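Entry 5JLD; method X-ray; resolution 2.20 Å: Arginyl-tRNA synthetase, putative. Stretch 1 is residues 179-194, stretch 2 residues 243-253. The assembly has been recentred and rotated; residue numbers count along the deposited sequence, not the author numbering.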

# COMPACT_ATOMS: atom_id res chain seq x y z
N GLY A 179 5.91 4.70 -20.41
CA GLY A 179 6.60 5.62 -21.29
C GLY A 179 6.58 5.15 -22.74
O GLY A 179 7.52 4.51 -23.21
N ASP A 180 5.50 5.46 -23.46
CA ASP A 180 5.33 4.97 -24.83
C ASP A 180 5.31 6.10 -25.84
O ASP A 180 4.78 5.96 -26.94
CB ASP A 180 4.03 4.16 -24.95
CG ASP A 180 2.79 5.01 -24.67
OD1 ASP A 180 2.92 6.13 -24.12
OD2 ASP A 180 1.67 4.55 -25.00
N TRP A 181 5.88 7.24 -25.47
CA TRP A 181 5.89 8.38 -26.36
C TRP A 181 7.17 9.19 -26.12
O TRP A 181 7.15 10.42 -26.03
CB TRP A 181 4.62 9.22 -26.14
CG TRP A 181 4.31 10.16 -27.27
CD1 TRP A 181 4.47 11.51 -27.26
CD2 TRP A 181 3.79 9.82 -28.57
NE1 TRP A 181 4.08 12.04 -28.47
CE2 TRP A 181 3.66 11.02 -29.29
CE3 TRP A 181 3.42 8.62 -29.19
CZ2 TRP A 181 3.18 11.07 -30.60
CZ3 TRP A 181 2.94 8.66 -30.49
CH2 TRP A 181 2.82 9.88 -31.18
N GLY A 182 8.29 8.49 -26.04
CA GLY A 182 9.55 9.10 -25.67
C GLY A 182 10.46 9.51 -26.82
O GLY A 182 10.08 9.48 -28.00
N THR A 183 11.67 9.89 -26.44
CA THR A 183 12.68 10.37 -27.37
C THR A 183 12.94 9.36 -28.48
O THR A 183 12.74 9.64 -29.66
CB THR A 183 14.02 10.66 -26.65
OG1 THR A 183 13.87 11.76 -25.75
CG2 THR A 183 15.11 10.98 -27.66
N GLN A 184 13.33 8.17 -28.04
CA GLN A 184 13.91 7.14 -28.89
C GLN A 184 13.17 6.75 -30.17
O GLN A 184 13.81 6.37 -31.15
CB GLN A 184 14.10 5.88 -28.05
CG GLN A 184 15.25 5.02 -28.52
CD GLN A 184 15.92 4.25 -27.41
OE1 GLN A 184 15.65 4.48 -26.23
NE2 GLN A 184 16.81 3.35 -27.78
N PHE A 185 11.85 6.84 -30.17
CA PHE A 185 11.06 6.21 -31.23
C PHE A 185 11.47 6.65 -32.64
O PHE A 185 11.25 5.93 -33.61
CB PHE A 185 9.57 6.47 -30.99
CG PHE A 185 8.99 5.62 -29.90
CD1 PHE A 185 8.53 4.34 -30.17
CD2 PHE A 185 8.92 6.09 -28.59
CE1 PHE A 185 8.02 3.54 -29.16
CE2 PHE A 185 8.40 5.30 -27.58
CZ PHE A 185 7.95 4.03 -27.86
N GLY A 186 12.10 7.81 -32.75
CA GLY A 186 12.70 8.22 -34.01
C GLY A 186 13.81 7.27 -34.44
O GLY A 186 13.66 6.53 -35.42
N MET A 187 14.91 7.28 -33.68
CA MET A 187 16.07 6.42 -33.93
C MET A 187 15.67 5.02 -34.35
O MET A 187 15.99 4.57 -35.45
CB MET A 187 16.95 6.31 -32.67
CG MET A 187 17.09 7.56 -31.82
SD MET A 187 17.96 7.18 -30.28
CE MET A 187 17.90 8.76 -29.45
N ILE A 188 14.94 4.35 -33.46
CA ILE A 188 14.52 2.98 -33.67
C ILE A 188 13.76 2.89 -34.99
O ILE A 188 14.14 2.11 -35.87
CB ILE A 188 13.64 2.44 -32.50
CG1 ILE A 188 14.30 2.74 -31.16
CG2 ILE A 188 13.43 0.94 -32.63
CD1 ILE A 188 13.46 2.31 -29.96
N ILE A 189 12.76 3.75 -35.16
CA ILE A 189 11.95 3.71 -36.38
C ILE A 189 12.81 3.95 -37.63
O ILE A 189 12.50 3.45 -38.71
CB ILE A 189 10.80 4.73 -36.36
N ASN A 190 13.90 4.71 -37.48
CA ASN A 190 14.83 4.91 -38.58
C ASN A 190 15.44 3.56 -38.96
O ASN A 190 15.32 3.10 -40.12
CB ASN A 190 15.94 5.91 -38.19
CG ASN A 190 16.43 6.74 -39.38
OD1 ASN A 190 16.39 6.29 -40.52
ND2 ASN A 190 16.91 7.95 -39.10
N TYR A 191 16.03 2.91 -37.96
CA TYR A 191 16.74 1.65 -38.15
C TYR A 191 15.85 0.62 -38.84
O TYR A 191 16.24 0.04 -39.85
CB TYR A 191 17.24 1.11 -36.81
N ILE A 192 14.65 0.45 -38.31
CA ILE A 192 13.70 -0.55 -38.79
C ILE A 192 13.34 -0.37 -40.28
O ILE A 192 12.84 -1.29 -40.92
CB ILE A 192 12.41 -0.54 -37.92
CG1 ILE A 192 12.79 -0.69 -36.45
CG2 ILE A 192 11.45 -1.66 -38.31
CD1 ILE A 192 11.64 -1.05 -35.56
N LYS A 193 13.62 0.81 -40.84
CA LYS A 193 13.39 0.97 -42.26
C LYS A 193 14.66 1.44 -42.98
O LYS A 193 14.69 1.55 -44.20
CB LYS A 193 12.21 1.92 -42.51
CG LYS A 193 12.29 3.30 -41.88
CD LYS A 193 10.87 3.85 -41.70
CE LYS A 193 10.62 5.09 -42.56
NZ LYS A 193 9.58 6.01 -42.01
N THR A 194 15.71 1.68 -42.19
CA THR A 194 17.04 1.86 -42.75
C THR A 194 17.70 0.49 -42.85
O THR A 194 18.83 0.37 -43.33
CB THR A 194 17.92 2.80 -41.90
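Stretch 2 (243-253) DCKFVWNKLCE

Stretch 2 is helical throughout, a segment of a longer helix that begins before Asp243 and runs on past Glu253. It lies across stretch 1, which opens as an irregular loop and then becomes a helix that carries the chain to Thr194. The two helix axes come within 10.2 Å and cross at 106°, closer to perpendicular than to either parallel or antiparallel. The CA atoms of Asp180 and Cys252 are 6.6 Å apart, those of Phe185 and Trp248 6.9 Å, and farther along Ile189 CA lies 6.6 Å from Val247 CA. Together the stretches bury 585 Å².

The polar content is small but well placed. Trp248 NE1 donates a hydrogen bond to Asp180 O, at 2.8 Å and a nearly straight 164°. A loop carbonyl, free of helical pairing, thus receives the one polar hydrogen of an otherwise apolar indole, and the bond ties the loop to the helix without a charged side chain.

The same indole organizes the aromatic contacts. Trp181 turns the edge of its six-membered ring to a face of Trp248, with planes at 88° and centroids 5.5 Å apart. Trp248 in turn presents its edge to a face of Phe185; here the planes meet at 65°, and Phe185 CE1 approaches Trp248 CD1 to 3.3 Å. Trp248 has the largest covered area in the contact, although its CA-to-CB bond points sideways; its t rotamer (chi1 167°) accompanies a ring whose end comes nearer to stretch 1.

Aliphatic packing continues along the helix of stretch 1. Leu251 points toward it and is met by three residues: Phe185 CD1 lies 4.0 Å from Leu251 CD2, Ile188 CG2 3.7 Å from Leu251 CD2, and Ile192 CD1 3.6 Å from Leu251 CD1. Ile192 CD1 also reaches Val247 CG1 at 3.7 Å, so this one methyl touches residues a helical turn apart on stretch 2. The spacing is the rule to read here: Phe185, Ile188, Ile189 and Ile192 offer a recurring helical face to Val247 and Leu251. Ile189 is modelled only to CB, which lies 4.4 Å from Val247 CG1.

Two cysteines and two lysines add the remaining contacts. Cys252 SG sits 3.9 Å from Asp180 CB and approaches the Phe185 ring obliquely, 4.2 Å from Phe185 CE1. Toward the other end, Lys193 NZ lies 3.8 Å from Cys244 SG. The aliphatic Lys245 CE reaches back to the loop, coming 4.2 Å from Trp181 CH2 at the indole edge.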

# COMPACT_ATOMS: atom_id res chain seq x y z
N ASP A 243 2.83 4.63 -41.56
CA ASP A 243 3.92 3.67 -41.34
C ASP A 243 4.62 3.81 -39.99
O ASP A 243 4.86 2.81 -39.30
CB ASP A 243 4.94 3.78 -42.46
CG ASP A 243 4.39 3.37 -43.82
OD1 ASP A 243 3.25 2.85 -43.87
OD2 ASP A 243 5.09 3.55 -44.83
N CYS A 244 4.96 5.04 -39.62
CA CYS A 244 5.61 5.30 -38.34
C CYS A 244 4.72 4.83 -37.20
O CYS A 244 5.19 4.21 -36.26
CB CYS A 244 5.94 6.79 -38.19
SG CYS A 244 7.42 7.30 -39.10
N LYS A 245 3.43 5.13 -37.29
CA LYS A 245 2.46 4.67 -36.31
C LYS A 245 2.39 3.14 -36.28
O LYS A 245 2.27 2.54 -35.22
CB LYS A 245 1.08 5.25 -36.60
CG LYS A 245 0.87 6.64 -36.03
CD LYS A 245 0.84 6.60 -34.51
CE LYS A 245 0.30 7.90 -33.96
NZ LYS A 245 -1.19 7.88 -33.86
N PHE A 246 2.47 2.52 -37.46
CA PHE A 246 2.52 1.07 -37.57
C PHE A 246 3.68 0.49 -36.74
O PHE A 246 3.49 -0.40 -35.89
CB PHE A 246 2.66 0.66 -39.05
CG PHE A 246 2.65 -0.82 -39.29
CD1 PHE A 246 1.45 -1.52 -39.32
CD2 PHE A 246 3.83 -1.51 -39.48
CE1 PHE A 246 1.43 -2.88 -39.54
CE2 PHE A 246 3.82 -2.88 -39.70
CZ PHE A 246 2.62 -3.57 -39.73
N VAL A 247 4.86 1.05 -36.97
CA VAL A 247 6.10 0.59 -36.34
C VAL A 247 6.09 0.83 -34.83
O VAL A 247 6.35 -0.08 -34.04
CB VAL A 247 7.33 1.27 -36.98
CG1 VAL A 247 8.60 0.96 -36.20
CG2 VAL A 247 7.47 0.84 -38.45
N TRP A 248 5.78 2.07 -34.44
CA TRP A 248 5.57 2.44 -33.04
C TRP A 248 4.65 1.45 -32.34
O TRP A 248 4.96 0.93 -31.27
CB TRP A 248 4.98 3.85 -32.96
CG TRP A 248 4.45 4.20 -31.63
CD1 TRP A 248 5.17 4.53 -30.51
CD2 TRP A 248 3.06 4.26 -31.24
NE1 TRP A 248 4.32 4.80 -29.46
CE2 TRP A 248 3.02 4.63 -29.88
CE3 TRP A 248 1.85 4.04 -31.92
CZ2 TRP A 248 1.82 4.79 -29.18
CZ3 TRP A 248 0.66 4.19 -31.21
CH2 TRP A 248 0.65 4.56 -29.86
N ASN A 249 3.51 1.18 -32.97
CA ASN A 249 2.53 0.28 -32.39
C ASN A 249 3.10 -1.13 -32.22
O ASN A 249 2.85 -1.79 -31.19
CB ASN A 249 1.27 0.26 -33.24
CG ASN A 249 0.04 -0.08 -32.44
OD1 ASN A 249 -0.40 -1.22 -32.42
ND2 ASN A 249 -0.51 0.92 -31.74
N LYS A 250 3.90 -1.58 -33.19
CA LYS A 250 4.60 -2.86 -33.07
C LYS A 250 5.59 -2.91 -31.90
O LYS A 250 5.67 -3.92 -31.17
CB LYS A 250 5.35 -3.18 -34.38
CG LYS A 250 4.46 -3.56 -35.55
CD LYS A 250 3.50 -4.67 -35.19
CE LYS A 250 2.29 -4.68 -36.12
NZ LYS A 250 1.54 -3.39 -36.06
N LEU A 251 6.34 -1.83 -31.72
CA LEU A 251 7.31 -1.72 -30.62
C LEU A 251 6.62 -1.77 -29.25
O LEU A 251 7.01 -2.54 -28.36
CB LEU A 251 8.11 -0.41 -30.76
CG LEU A 251 9.36 -0.39 -31.65
CD1 LEU A 251 9.15 -1.17 -32.94
CD2 LEU A 251 9.75 1.04 -31.98
N CYS A 252 5.60 -0.93 -29.11
CA CYS A 252 4.81 -0.87 -27.90
C CYS A 252 4.23 -2.25 -27.61
O CYS A 252 4.30 -2.72 -26.48
CB CYS A 252 3.70 0.17 -28.03
SG CYS A 252 4.32 1.87 -28.11
N GLU A 253 3.70 -2.91 -28.63
CA GLU A 253 3.10 -4.22 -28.39
C GLU A 253 4.13 -5.23 -27.89
O GLU A 253 3.89 -5.94 -26.89
CB GLU A 253 2.42 -4.73 -29.65
CG GLU A 253 1.09 -4.05 -29.90
CD GLU A 253 0.49 -4.39 -31.24
OE1 GLU A 253 1.17 -5.06 -32.05
OE2 GLU A 253 -0.67 -3.99 -31.49